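Local coordinates for uracil-DNA glycosylase (Nitratifractor salsuginis, PDB 5X3G), which belongs to the uracil-DNA glycosylase superfamily and folds as an alpha/beta protein around a central, four-stranded parallel sheet, at residues 123-128 with 241-246; 118-123 with 250-255; 226-231 with 237-242. All blocks are in the same frame, centred on the assembly; numbering follows the deposited sequence.

Contact 1: residues 123-128 with 241-246; sequences ALVARG and KAWELF
Trp-243 supplies one half of this contact, meeting Val-125 and Ala-126 in the last turn of helix 114-126. Following residues 241-246 from the start, the helix first offers Ala-242, a buried residue whose methyl rests on Met-122 one turn earlier on the partner helix. At Trp-243 the two backbones come close, with the CA of Ala-126 5.0 Å from the CA of Trp-243, and the small side chain of Ala-126 points toward the other helix. Its CB lies 3.9 Å from Trp-243 CA and 4.0 Å from Trp-243 CB, so it packs against the root of the tryptophan rather than far out on the indole. The indole swings back along its own helix because CG sits opposite the carbonyl carbon (chi1 -57°), which carries the six-membered ring down to Val-125. There Val-125 CG1, the branch turned toward Trp-243, comes within 3.6 Å of Trp-243 CZ2, approaching the ring at a slant. Trp-243 NE1 hydrogen-bonds to Ile-237 O, which would help hold the ring's rotation. Phe-246, one turn on, starts toward the partner helix, but its ring leads off to Met-122. Past Ala-126 the partner helix finishes in a Schellman motif, with Gly-128 at positive phi (81°). The whole contact is apolar, with no hydrogen bond between the segments. It joins the end of helix 114-126 to helix 240-246, which on another side lies on strands 203-207 and 225-228 through Leu-245 and Phe-246.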
ATOM      1  N   ALA A 123      -1.706  11.607 -11.228  1.00 23.36           N
ATOM      2  CA  ALA A 123      -0.648  12.408 -10.624  1.00 20.16           C
ATOM      3  C   ALA A 123      -0.019  13.351 -11.642  1.00 26.26           C
ATOM      4  O   ALA A 123       0.314  14.496 -11.313  1.00 21.19           O
ATOM      5  CB  ALA A 123       0.408  11.498 -10.002  1.00 23.78           C
ATOM      6  N   LEU A 124       0.143  12.892 -12.888  1.00 20.94           N
ATOM      7  CA  LEU A 124       0.650  13.772 -13.935  1.00 30.90           C
ATOM      8  C   LEU A 124      -0.294  14.939 -14.192  1.00 30.20           C
ATOM      9  O   LEU A 124       0.161  16.042 -14.516  1.00 30.92           O
ATOM     10  CB  LEU A 124       0.878  12.982 -15.222  1.00 27.59           C
ATOM     11  CG  LEU A 124       2.066  12.022 -15.235  1.00 21.70           C
ATOM     12  CD1 LEU A 124       2.071  11.206 -16.522  1.00 22.17           C
ATOM     13  CD2 LEU A 124       3.381  12.793 -15.058  1.00 21.24           C
ATOM     14  N   VAL A 125      -1.604  14.725 -14.061  1.00 28.30           N
ATOM     15  CA  VAL A 125      -2.546  15.830 -14.223  1.00 31.23           C
ATOM     16  C   VAL A 125      -2.466  16.779 -13.033  1.00 30.84           C
ATOM     17  O   VAL A 125      -2.370  18.001 -13.197  1.00 27.80           O
ATOM     18  CB  VAL A 125      -3.976  15.298 -14.419  1.00 25.70           C
ATOM     19  CG1 VAL A 125      -4.981  16.446 -14.390  1.00 33.00           C
ATOM     20  CG2 VAL A 125      -4.080  14.519 -15.719  1.00 34.17           C
ATOM     21  N   ALA A 126      -2.505  16.227 -11.817  1.00 26.89           N
ATOM     22  CA  ALA A 126      -2.602  17.052 -10.617  1.00 22.65           C
ATOM     23  C   ALA A 126      -1.377  17.932 -10.427  1.00 25.22           C
ATOM     24  O   ALA A 126      -1.466  18.995  -9.803  1.00 30.67           O
ATOM     25  CB  ALA A 126      -2.809  16.164  -9.390  1.00 25.37           C
ATOM     26  N   ARG A 127      -0.229  17.511 -10.945  1.00 27.04           N
ATOM     27  CA  ARG A 127       1.000  18.275 -10.798  1.00 27.87           C
ATOM     28  C   ARG A 127       1.204  19.287 -11.919  1.00 35.54           C
ATOM     29  O   ARG A 127       2.218  19.990 -11.922  1.00 31.34           O
ATOM     30  CB  ARG A 127       2.201  17.326 -10.720  1.00 24.54           C
ATOM     31  CG  ARG A 127       2.677  16.792 -12.057  1.00 33.23           C
ATOM     32  CD  ARG A 127       3.873  15.874 -11.871  1.00 25.80           C
ATOM     33  NE  ARG A 127       4.927  16.501 -11.076  1.00 32.97           N
ATOM     34  CZ  ARG A 127       5.861  17.308 -11.569  1.00 35.52           C
ATOM     35  NH1 ARG A 127       5.879  17.596 -12.863  1.00 31.59           N
ATOM     36  NH2 ARG A 127       6.776  17.825 -10.763  1.00 33.68           N
ATOM     37  N   GLY A 128       0.265  19.386 -12.858  1.00 34.33           N
ATOM     38  CA  GLY A 128       0.357  20.365 -13.921  1.00 38.79           C
ATOM     39  C   GLY A 128       1.253  19.990 -15.079  1.00 43.62           C
ATOM     40  O   GLY A 128       1.739  20.885 -15.780  1.00 40.43           O
ATOM     41  N   LYS A 241     -11.055  15.267  -6.235  1.00 31.71           N
ATOM     42  CA  LYS A 241     -10.750  14.920  -4.851  1.00 30.94           C
ATOM     43  C   LYS A 241      -9.406  14.207  -4.764  1.00 33.73           C
ATOM     44  O   LYS A 241      -8.630  14.427  -3.822  1.00 27.25           O
ATOM     45  CB  LYS A 241     -11.871  14.060  -4.262  1.00 36.58           C
ATOM     46  CG  LYS A 241     -11.762  13.836  -2.762  1.00 23.24           C
ATOM     47  CD  LYS A 241     -12.969  13.086  -2.208  1.00 32.83           C
ATOM     48  CE  LYS A 241     -13.013  13.171  -0.688  1.00 31.68           C
ATOM     49  NZ  LYS A 241     -14.155  12.404  -0.115  1.00 33.78           N
ATOM     50  N   ALA A 242      -9.102  13.370  -5.762  1.00 27.29           N
ATOM     51  CA  ALA A 242      -7.782  12.760  -5.848  1.00 30.66           C
ATOM     52  C   ALA A 242      -6.703  13.807  -6.094  1.00 29.49           C
ATOM     53  O   ALA A 242      -5.632  13.755  -5.477  1.00 22.96           O
ATOM     54  CB  ALA A 242      -7.762  11.700  -6.948  1.00 27.78           C
ATOM     55  N   TRP A 243      -6.962  14.765  -6.993  1.00 31.32           N
ATOM     56  CA  TRP A 243      -6.001  15.842  -7.222  1.00 25.87           C
ATOM     57  C   TRP A 243      -5.671  16.569  -5.929  1.00 28.85           C
ATOM     58  O   TRP A 243      -4.510  16.914  -5.679  1.00 33.20           O
ATOM     59  CB  TRP A 243      -6.541  16.857  -8.227  1.00 29.65           C
ATOM     60  CG  TRP A 243      -6.925  16.344  -9.571  1.00 28.22           C
ATOM     61  CD1 TRP A 243      -6.779  15.078 -10.061  1.00 30.27           C
ATOM     62  CD2 TRP A 243      -7.528  17.113 -10.613  1.00 34.86           C
ATOM     63  NE1 TRP A 243      -7.262  15.014 -11.350  1.00 30.74           N
ATOM     64  CE2 TRP A 243      -7.726  16.253 -11.710  1.00 35.58           C
ATOM     65  CE3 TRP A 243      -7.918  18.450 -10.723  1.00 50.88           C
ATOM     66  CZ2 TRP A 243      -8.301  16.688 -12.902  1.00 41.27           C
ATOM     67  CZ3 TRP A 243      -8.486  18.880 -11.904  1.00 45.54           C
ATOM     68  CH2 TRP A 243      -8.673  18.004 -12.978  1.00 43.45           C
ATOM     69  N   GLU A 244      -6.683  16.836  -5.103  1.00 27.86           N
ATOM     70  CA  GLU A 244      -6.429  17.591  -3.884  1.00 31.54           C
ATOM     71  C   GLU A 244      -5.762  16.740  -2.812  1.00 26.71           C
ATOM     72  O   GLU A 244      -4.951  17.260  -2.035  1.00 28.73           O
ATOM     73  CB  GLU A 244      -7.726  18.200  -3.352  1.00 31.12           C
ATOM     74  CG  GLU A 244      -7.510  19.079  -2.129  1.00 46.80           C
ATOM     75  CD  GLU A 244      -8.736  19.882  -1.748  1.00 50.61           C
ATOM     76  OE1 GLU A 244      -9.758  19.783  -2.457  1.00 36.54           O
ATOM     77  OE2 GLU A 244      -8.674  20.614  -0.737  1.00 59.26           O
ATOM     78  N   LEU A 245      -6.069  15.443  -2.750  1.00 31.68           N
ATOM     79  CA  LEU A 245      -5.411  14.611  -1.746  1.00 26.31           C
ATOM     80  C   LEU A 245      -3.954  14.334  -2.110  1.00 28.05           C
ATOM     81  O   LEU A 245      -3.052  14.542  -1.292  1.00 28.57           O
ATOM     82  CB  LEU A 245      -6.173  13.298  -1.559  1.00 26.43           C
ATOM     83  CG  LEU A 245      -5.475  12.282  -0.650  1.00 19.24           C
ATOM     84  CD1 LEU A 245      -5.223  12.873   0.726  1.00 23.26           C
ATOM     85  CD2 LEU A 245      -6.298  11.013  -0.536  1.00 23.28           C
ATOM     86  N   PHE A 246      -3.704  13.876  -3.336  1.00 28.15           N
ATOM     87  CA  PHE A 246      -2.376  13.417  -3.722  1.00 26.86           C
ATOM     88  C   PHE A 246      -1.511  14.504  -4.339  1.00 19.78           C
ATOM     89  O   PHE A 246      -0.286  14.353  -4.372  1.00 26.80           O
ATOM     90  CB  PHE A 246      -2.492  12.249  -4.702  1.00 21.48           C
ATOM     91  CG  PHE A 246      -3.130  11.034  -4.108  1.00 31.42           C
ATOM     92  CD1 PHE A 246      -2.466  10.283  -3.151  1.00 23.05           C
ATOM     93  CD2 PHE A 246      -4.399  10.645  -4.495  1.00 28.97           C
ATOM     94  CE1 PHE A 246      -3.057   9.165  -2.596  1.00 22.02           C
ATOM     95  CE2 PHE A 246      -4.990   9.527  -3.945  1.00 19.25           C
ATOM     96  CZ  PHE A 246      -4.323   8.789  -2.993  1.00 21.03           C
TER

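Contact 2: residues 118-123 with 250-255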
ATOM      1  N   ASN A 118      -3.870   4.447 -14.102  1.00 21.62           N
ATOM      2  CA  ASN A 118      -4.735   5.604 -13.910  1.00 26.10           C
ATOM      3  C   ASN A 118      -4.244   6.499 -12.779  1.00 23.35           C
ATOM      4  O   ASN A 118      -4.397   7.723 -12.854  1.00 23.78           O
ATOM      5  CB  ASN A 118      -6.171   5.149 -13.659  1.00 29.99           C
ATOM      6  CG  ASN A 118      -6.799   4.503 -14.882  1.00 31.79           C
ATOM      7  OD1 ASN A 118      -6.491   4.869 -16.016  1.00 33.75           O
ATOM      8  ND2 ASN A 118      -7.686   3.540 -14.656  1.00 23.73           N
ATOM      9  N   PHE A 119      -3.643   5.919 -11.735  1.00 25.47           N
ATOM     10  CA  PHE A 119      -3.111   6.735 -10.648  1.00 19.06           C
ATOM     11  C   PHE A 119      -1.950   7.594 -11.125  1.00 23.37           C
ATOM     12  O   PHE A 119      -1.824   8.756 -10.727  1.00 21.30           O
ATOM     13  CB  PHE A 119      -2.669   5.850  -9.480  1.00 25.57           C
ATOM     14  CG  PHE A 119      -2.165   6.625  -8.291  1.00 24.75           C
ATOM     15  CD1 PHE A 119      -3.037   7.012  -7.289  1.00 25.16           C
ATOM     16  CD2 PHE A 119      -0.826   6.964  -8.167  1.00 17.91           C
ATOM     17  CE1 PHE A 119      -2.587   7.729  -6.193  1.00 20.65           C
ATOM     18  CE2 PHE A 119      -0.374   7.681  -7.071  1.00 24.04           C
ATOM     19  CZ  PHE A 119      -1.256   8.061  -6.085  1.00 27.19           C
ATOM     20  N   ILE A 120      -1.089   7.034 -11.976  1.00 25.13           N
ATOM     21  CA  ILE A 120       0.061   7.782 -12.469  1.00 19.99           C
ATOM     22  C   ILE A 120      -0.384   8.882 -13.423  1.00 28.42           C
ATOM     23  O   ILE A 120       0.128  10.009 -13.372  1.00 21.91           O
ATOM     24  CB  ILE A 120       1.072   6.827 -13.128  1.00 20.00           C
ATOM     25  CG1 ILE A 120       1.747   5.947 -12.070  1.00 19.88           C
ATOM     26  CG2 ILE A 120       2.100   7.613 -13.925  1.00 15.72           C
ATOM     27  CD1 ILE A 120       2.577   4.829 -12.658  1.00 25.94           C
ATOM     28  N   LYS A 121      -1.343   8.583 -14.305  1.00 22.03           N
ATOM     29  CA  LYS A 121      -1.914   9.647 -15.129  1.00 27.24           C
ATOM     30  C   LYS A 121      -2.541  10.738 -14.264  1.00 26.26           C
ATOM     31  O   LYS A 121      -2.382  11.933 -14.546  1.00 31.30           O
ATOM     32  CB  LYS A 121      -2.946   9.074 -16.099  1.00 22.73           C
ATOM     33  CG  LYS A 121      -2.359   8.236 -17.217  1.00 24.02           C
ATOM     34  CD  LYS A 121      -3.459   7.726 -18.131  1.00 34.41           C
ATOM     35  CE  LYS A 121      -2.913   6.791 -19.189  1.00 26.98           C
ATOM     36  NZ  LYS A 121      -3.998   6.326 -20.099  1.00 31.55           N
HETATM   37  N   MSE A 122      -3.266  10.346 -13.217  1.00 29.35           N
HETATM   38  CA  MSE A 122      -3.884  11.276 -12.267  1.00 23.78           C
HETATM   39  C   MSE A 122      -2.827  12.192 -11.661  1.00 26.52           C
HETATM   40  O   MSE A 122      -3.025  13.402 -11.580  1.00 27.40           O
HETATM   41  CB  MSE A 122      -4.634  10.506 -11.159  1.00 25.45           C
HETATM   42  CG  MSE A 122      -5.329  11.371 -10.081  1.00 29.02           C
HETATM   43 SE   MSE A 122      -4.126  12.192  -8.761  1.00 33.81          SE
HETATM   44  CE  MSE A 122      -3.458  10.581  -7.891  1.00 24.36           C
ATOM     45  N   ALA A 123      -1.706  11.607 -11.228  1.00 23.36           N
ATOM     46  CA  ALA A 123      -0.648  12.408 -10.624  1.00 20.16           C
ATOM     47  C   ALA A 123      -0.019  13.351 -11.642  1.00 26.26           C
ATOM     48  O   ALA A 123       0.314  14.496 -11.313  1.00 21.19           O
ATOM     49  CB  ALA A 123       0.408  11.498 -10.002  1.00 23.78           C
ATOM     50  N   ASP A 250       3.128  15.269  -4.564  1.00 26.22           N
ATOM     51  CA  ASP A 250       3.913  15.244  -5.800  1.00 21.75           C
ATOM     52  C   ASP A 250       4.720  13.951  -5.901  1.00 30.54           C
ATOM     53  O   ASP A 250       5.950  13.946  -5.952  1.00 25.71           O
ATOM     54  CB  ASP A 250       4.822  16.468  -5.910  1.00 26.66           C
ATOM     55  CG  ASP A 250       5.217  16.771  -7.348  1.00 36.96           C
ATOM     56  OD1 ASP A 250       4.911  15.952  -8.243  1.00 27.58           O
ATOM     57  OD2 ASP A 250       5.838  17.828  -7.586  1.00 35.18           O
ATOM     58  N   LEU A 251       3.979  12.840  -5.931  1.00 21.35           N
ATOM     59  CA  LEU A 251       4.576  11.515  -5.820  1.00 23.60           C
ATOM     60  C   LEU A 251       5.471  11.157  -7.000  1.00 25.48           C
ATOM     61  O   LEU A 251       6.300  10.249  -6.875  1.00 24.82           O
ATOM     62  CB  LEU A 251       3.472  10.470  -5.670  1.00 21.30           C
ATOM     63  CG  LEU A 251       2.668  10.597  -4.371  1.00 21.37           C
ATOM     64  CD1 LEU A 251       1.352   9.846  -4.467  1.00 23.65           C
ATOM     65  CD2 LEU A 251       3.492  10.096  -3.192  1.00 14.26           C
ATOM     66  N   LEU A 252       5.333  11.841  -8.133  1.00 21.81           N
ATOM     67  CA  LEU A 252       6.144  11.544  -9.305  1.00 24.63           C
ATOM     68  C   LEU A 252       7.385  12.419  -9.409  1.00 25.49           C
ATOM     69  O   LEU A 252       8.172  12.239 -10.340  1.00 23.68           O
ATOM     70  CB  LEU A 252       5.304  11.676 -10.579  1.00 23.54           C
ATOM     71  CG  LEU A 252       4.108  10.726 -10.688  1.00 24.56           C
ATOM     72  CD1 LEU A 252       3.427  10.888 -12.021  1.00 19.72           C
ATOM     73  CD2 LEU A 252       4.528   9.279 -10.483  1.00 18.81           C
ATOM     74  N   LEU A 253       7.588  13.347  -8.479  1.00 29.27           N
ATOM     75  CA  LEU A 253       8.790  14.170  -8.482  1.00 24.64           C
ATOM     76  C   LEU A 253       9.964  13.370  -7.932  1.00 32.02           C
ATOM     77  O   LEU A 253       9.874  12.787  -6.846  1.00 27.34           O
ATOM     78  CB  LEU A 253       8.574  15.435  -7.652  1.00 30.92           C
ATOM     79  CG  LEU A 253       9.770  16.372  -7.485  1.00 31.50           C
ATOM     80  CD1 LEU A 253      10.056  17.129  -8.772  1.00 31.31           C
ATOM     81  CD2 LEU A 253       9.547  17.332  -6.320  1.00 35.37           C
ATOM     82  N   LYS A 254      11.062  13.337  -8.685  1.00 24.24           N
ATOM     83  CA  LYS A 254      12.257  12.631  -8.247  1.00 31.38           C
ATOM     84  C   LYS A 254      12.951  13.413  -7.139  1.00 38.90           C
ATOM     85  O   LYS A 254      13.289  14.588  -7.316  1.00 44.00           O
ATOM     86  CB  LYS A 254      13.210  12.417  -9.422  1.00 24.06           C
ATOM     87  N   ARG A 255      13.161  12.762  -5.999  1.00 38.80           N
ATOM     88  CA  ARG A 255      13.846  13.393  -4.875  1.00 50.57           C
ATOM     89  C   ARG A 255      15.344  13.103  -4.911  1.00 48.28           C
ATOM     90  O   ARG A 255      15.762  11.988  -5.223  1.00 49.39           O
ATOM     91  CB  ARG A 255      13.252  12.926  -3.544  1.00 50.11           C
ATOM     92  CG  ARG A 255      12.108  13.786  -3.026  1.00 50.31           C
ATOM     93  CD  ARG A 255      10.832  13.586  -3.831  1.00 51.09           C
ATOM     94  NE  ARG A 255       9.759  14.464  -3.375  1.00 48.34           N
ATOM     95  CZ  ARG A 255       8.481  14.327  -3.715  1.00 62.45           C
ATOM     96  NH1 ARG A 255       8.106  13.335  -4.512  1.00 66.63           N
ATOM     97  NH2 ARG A 255       7.576  15.179  -3.253  1.00 63.68           N
TER
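Leu-251 and Leu-252, neighbours in the C-terminal tail, reach different points on helix 114-126. Leu-251 CD1 comes up to the edge of the Phe-119 ring, near its plane, 3.6 Å from Phe-119 CZ. The phenyl gets there because CG lies opposite the backbone N (chi1 -177°) and the ring stands out along the helix flank. One of its faces is taken by CE of selenomethionine Met-122, 3.4 Å above the plane and offset toward the rim, while Phe-92 and Phe-246 meet Phe-119 edge-to-face. The two leucines are the central residues of a type I beta turn, Asp-250 to Leu-253, that follows helix 240-246 and brings the chain end back against helix 114-126. The turn is closed at Asp-250 O, which accepts from Leu-253 N and, on the opposite face of the carbonyl plane, from Arg-255 NH1 at 2.7 Å. Leu-252 CG is turned away from its own carbonyl carbon (chi1 -62°), and CD1 packs against Ala-123 CB and Ile-120 O, both 3.7 Å away, with Ile-120 CG2 at 4.0 Å. The side chains of Ile-120 and Leu-252 cross at about a right angle.

Contact 3: residues 226-231 with 237-242; sequences VALEHP and IVNEKA
The edge strand 225-228 runs past the start of helix 240-246 without pairing with it, the CA atoms of Leu-228 and Ala-242 being 7.1 Å apart and those of Glu-229 and Asn-239 7.8 Å. Lys-241 reaches across to the strand at a slant: CG stands opposite the backbone N (chi1 -170°), the rest of the chain is extended, and NZ donates to Ala-227 O at 3.0 Å. On the way its CE passes Val-226 CG1 at 3.9 Å, the two side chains running in opposite directions. A water accepts from both Lys-241 NZ and Ala-227 N, so both polar backbone groups of Ala-227 are engaged on this side. Leu-228 fills in with its CD2 methyl, which packs 3.7 Å from Lys-241 CG and 3.5 Å from Ala-242 N.

Asn-239 works in two directions. Its OD1 is the N-cap acceptor for Ala-242 N at 3.2 Å, and its ND2 donates to Glu-229 OE1 at 2.9 Å, with a fairly straight N-H...O angle of 155°. The oxygen is met on its anti side, the carboxylate and amide planes being turned 60° from each other. A second water accepts from the same ND2 and from Glu-229 N. With both ends in use, the amide is held in one rotation, which ties the cap of the helix to the end of the strand. This is a strand-loop-helix unit on the outer strand of the parallel sheet, and His-230 and Pro-231, just after the strand, are consistent with the His-Pro-containing motif that follows the last strand in uracil-DNA glycosylases.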
ATOM      1  N   VAL A 226     -10.743   9.675   4.416  1.00 25.31           N
ATOM      2  CA  VAL A 226     -10.949  10.264   3.096  1.00 25.59           C
ATOM      3  C   VAL A 226     -11.307   9.117   2.158  1.00 34.88           C
ATOM      4  O   VAL A 226     -10.486   8.220   1.931  1.00 35.50           O
ATOM      5  CB  VAL A 226      -9.711  11.020   2.591  1.00 38.62           C
ATOM      6  CG1 VAL A 226      -9.979  11.632   1.223  1.00 27.14           C
ATOM      7  CG2 VAL A 226      -9.305  12.091   3.584  1.00 30.65           C
ATOM      8  N   ALA A 227     -12.526   9.138   1.627  1.00 32.92           N
ATOM      9  CA  ALA A 227     -13.026   8.079   0.761  1.00 27.44           C
ATOM     10  C   ALA A 227     -12.996   8.544  -0.688  1.00 32.56           C
ATOM     11  O   ALA A 227     -13.487   9.633  -1.006  1.00 30.42           O
ATOM     12  CB  ALA A 227     -14.445   7.670   1.163  1.00 27.59           C
ATOM     13  N   LEU A 228     -12.426   7.717  -1.563  1.00 28.32           N
ATOM     14  CA  LEU A 228     -12.228   8.073  -2.960  1.00 32.92           C
ATOM     15  C   LEU A 228     -12.742   6.977  -3.879  1.00 31.58           C
ATOM     16  O   LEU A 228     -12.858   5.809  -3.499  1.00 27.69           O
ATOM     17  CB  LEU A 228     -10.750   8.318  -3.287  1.00 31.68           C
ATOM     18  CG  LEU A 228     -10.027   9.522  -2.695  1.00 34.35           C
ATOM     19  CD1 LEU A 228      -8.616   9.121  -2.335  1.00 42.18           C
ATOM     20  CD2 LEU A 228     -10.018  10.670  -3.680  1.00 33.76           C
ATOM     21  N   GLU A 229     -13.037   7.384  -5.109  1.00 27.89           N
ATOM     22  CA  GLU A 229     -13.209   6.442  -6.204  1.00 31.17           C
ATOM     23  C   GLU A 229     -11.950   5.596  -6.364  1.00 32.48           C
ATOM     24  O   GLU A 229     -10.829   6.090  -6.214  1.00 28.54           O
ATOM     25  CB  GLU A 229     -13.513   7.213  -7.489  1.00 37.38           C
ATOM     26  CG  GLU A 229     -13.490   6.406  -8.766  1.00 37.88           C
ATOM     27  CD  GLU A 229     -13.763   7.270  -9.981  1.00 33.64           C
ATOM     28  OE1 GLU A 229     -13.474   8.485  -9.926  1.00 37.43           O
ATOM     29  OE2 GLU A 229     -14.271   6.735 -10.988  1.00 41.98           O
ATOM     30  N   HIS A 230     -12.135   4.311  -6.654  1.00 26.73           N
ATOM     31  CA  HIS A 230     -10.988   3.429  -6.804  1.00 25.98           C
ATOM     32  C   HIS A 230     -10.238   3.759  -8.094  1.00 30.81           C
ATOM     33  O   HIS A 230     -10.862   3.974  -9.139  1.00 29.56           O
ATOM     34  CB  HIS A 230     -11.427   1.964  -6.809  1.00 25.06           C
ATOM     35  CG  HIS A 230     -10.304   0.998  -6.594  1.00 32.12           C
ATOM     36  ND1 HIS A 230      -9.413   0.658  -7.590  1.00 34.92           N
ATOM     37  CD2 HIS A 230      -9.917   0.310  -5.494  1.00 34.59           C
ATOM     38  CE1 HIS A 230      -8.531  -0.203  -7.114  1.00 35.15           C
ATOM     39  NE2 HIS A 230      -8.815  -0.430  -5.844  1.00 31.08           N
ATOM     40  N   PRO A 231      -8.902   3.804  -8.057  1.00 28.97           N
ATOM     41  CA  PRO A 231      -8.139   4.182  -9.260  1.00 24.00           C
ATOM     42  C   PRO A 231      -8.277   3.204 -10.416  1.00 26.42           C
ATOM     43  O   PRO A 231      -7.834   3.525 -11.527  1.00 31.73           O
ATOM     44  CB  PRO A 231      -6.690   4.246  -8.755  1.00 25.58           C
ATOM     45  CG  PRO A 231      -6.678   3.375  -7.531  1.00 29.30           C
ATOM     46  CD  PRO A 231      -8.025   3.553  -6.901  1.00 22.98           C
ATOM     47  N   ILE A 237      -8.744   9.449 -13.145  1.00 31.41           N
ATOM     48  CA  ILE A 237      -7.711  10.341 -13.663  1.00 26.27           C
ATOM     49  C   ILE A 237      -8.123  11.800 -13.515  1.00 34.60           C
ATOM     50  O   ILE A 237      -7.281  12.667 -13.250  1.00 32.65           O
ATOM     51  CB  ILE A 237      -7.384   9.984 -15.128  1.00 33.79           C
ATOM     52  CG1 ILE A 237      -6.892   8.540 -15.229  1.00 37.79           C
ATOM     53  CG2 ILE A 237      -6.335  10.925 -15.696  1.00 30.26           C
ATOM     54  CD1 ILE A 237      -6.745   8.047 -16.652  1.00 37.00           C
ATOM     55  N   VAL A 238      -9.415  12.098 -13.651  1.00 29.33           N
ATOM     56  CA  VAL A 238      -9.865  13.481 -13.535  1.00 32.69           C
ATOM     57  C   VAL A 238     -10.725  13.650 -12.289  1.00 31.92           C
ATOM     58  O   VAL A 238     -11.601  14.521 -12.239  1.00 31.81           O
ATOM     59  CB  VAL A 238     -10.620  13.932 -14.800  1.00 31.04           C
ATOM     60  CG1 VAL A 238      -9.666  14.005 -15.982  1.00 37.65           C
ATOM     61  CG2 VAL A 238     -11.769  12.987 -15.098  1.00 36.85           C
ATOM     62  N   ASN A 239     -10.472  12.828 -11.274  1.00 33.07           N
ATOM     63  CA  ASN A 239     -11.162  12.944  -9.992  1.00 33.52           C
ATOM     64  C   ASN A 239     -10.477  14.030  -9.172  1.00 34.87           C
ATOM     65  O   ASN A 239      -9.355  13.840  -8.692  1.00 29.84           O
ATOM     66  CB  ASN A 239     -11.152  11.607  -9.257  1.00 32.92           C
ATOM     67  CG  ASN A 239     -12.075  11.597  -8.054  1.00 33.54           C
ATOM     68  OD1 ASN A 239     -11.854  12.318  -7.082  1.00 34.53           O
ATOM     69  ND2 ASN A 239     -13.115  10.774  -8.114  1.00 30.81           N
ATOM     70  N   GLU A 240     -11.153  15.169  -9.000  1.00 28.09           N
ATOM     71  CA  GLU A 240     -10.507  16.323  -8.382  1.00 28.78           C
ATOM     72  C   GLU A 240     -10.262  16.119  -6.891  1.00 20.22           C
ATOM     73  O   GLU A 240      -9.347  16.733  -6.327  1.00 30.40           O
ATOM     74  CB  GLU A 240     -11.342  17.577  -8.639  1.00 32.32           C
ATOM     75  CG  GLU A 240     -11.404  17.940 -10.116  1.00 41.66           C
ATOM     76  CD  GLU A 240     -12.414  19.028 -10.429  1.00 49.50           C
ATOM     77  OE1 GLU A 240     -13.147  19.451  -9.511  1.00 54.75           O
ATOM     78  OE2 GLU A 240     -12.470  19.456 -11.601  1.00 41.07           O
ATOM     79  N   LYS A 241     -11.055  15.267  -6.235  1.00 31.71           N
ATOM     80  CA  LYS A 241     -10.750  14.920  -4.851  1.00 30.94           C
ATOM     81  C   LYS A 241      -9.406  14.207  -4.764  1.00 33.73           C
ATOM     82  O   LYS A 241      -8.630  14.427  -3.822  1.00 27.25           O
ATOM     83  CB  LYS A 241     -11.871  14.060  -4.262  1.00 36.58           C
ATOM     84  CG  LYS A 241     -11.762  13.836  -2.762  1.00 23.24           C
ATOM     85  CD  LYS A 241     -12.969  13.086  -2.208  1.00 32.83           C
ATOM     86  CE  LYS A 241     -13.013  13.171  -0.688  1.00 31.68           C
ATOM     87  NZ  LYS A 241     -14.155  12.404  -0.115  1.00 33.78           N
ATOM     88  N   ALA A 242      -9.102  13.370  -5.762  1.00 27.29           N
ATOM     89  CA  ALA A 242      -7.782  12.760  -5.848  1.00 30.66           C
ATOM     90  C   ALA A 242      -6.703  13.807  -6.094  1.00 29.49           C
ATOM     91  O   ALA A 242      -5.632  13.755  -5.477  1.00 22.96           O
ATOM     92  CB  ALA A 242      -7.762  11.700  -6.948  1.00 27.78           C
TER
HETATM   93  O   HOH W   1     -14.486  10.820   2.193  1.00 33.51           O
HETATM   94  O   HOH W   2     -14.185   9.744  -5.583  1.00 32.84           O

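How the contacts relate
Two helices link the set: contacts 1 and 2 share helix 114-126, and contacts 1 and 3 share helix 240-246. Centres of contacts 1 and 2 lie about 8 Å apart, those of 1 and 3 about 9 Å, those of 2 and 3 about 14 Å. Between contacts 1 and 2 a salt bridge joins Arg-127 NE to Asp-250 OD1 at 2.9 Å. Contact 1 meets contact 3 where Leu-245 CD2 packs on Leu-228 CD1 at 3.5 Å. Contacts 2 and 3 are joined by a probable hydrogen bond from Asn-118 ND2 to Pro-231 O, 3.1 Å, which ties helix 114-126 to the loop after the edge strand. Contact 3 alone includes the probable family motif, at His-230 and Pro-231; contacts 1 and 2 are packing.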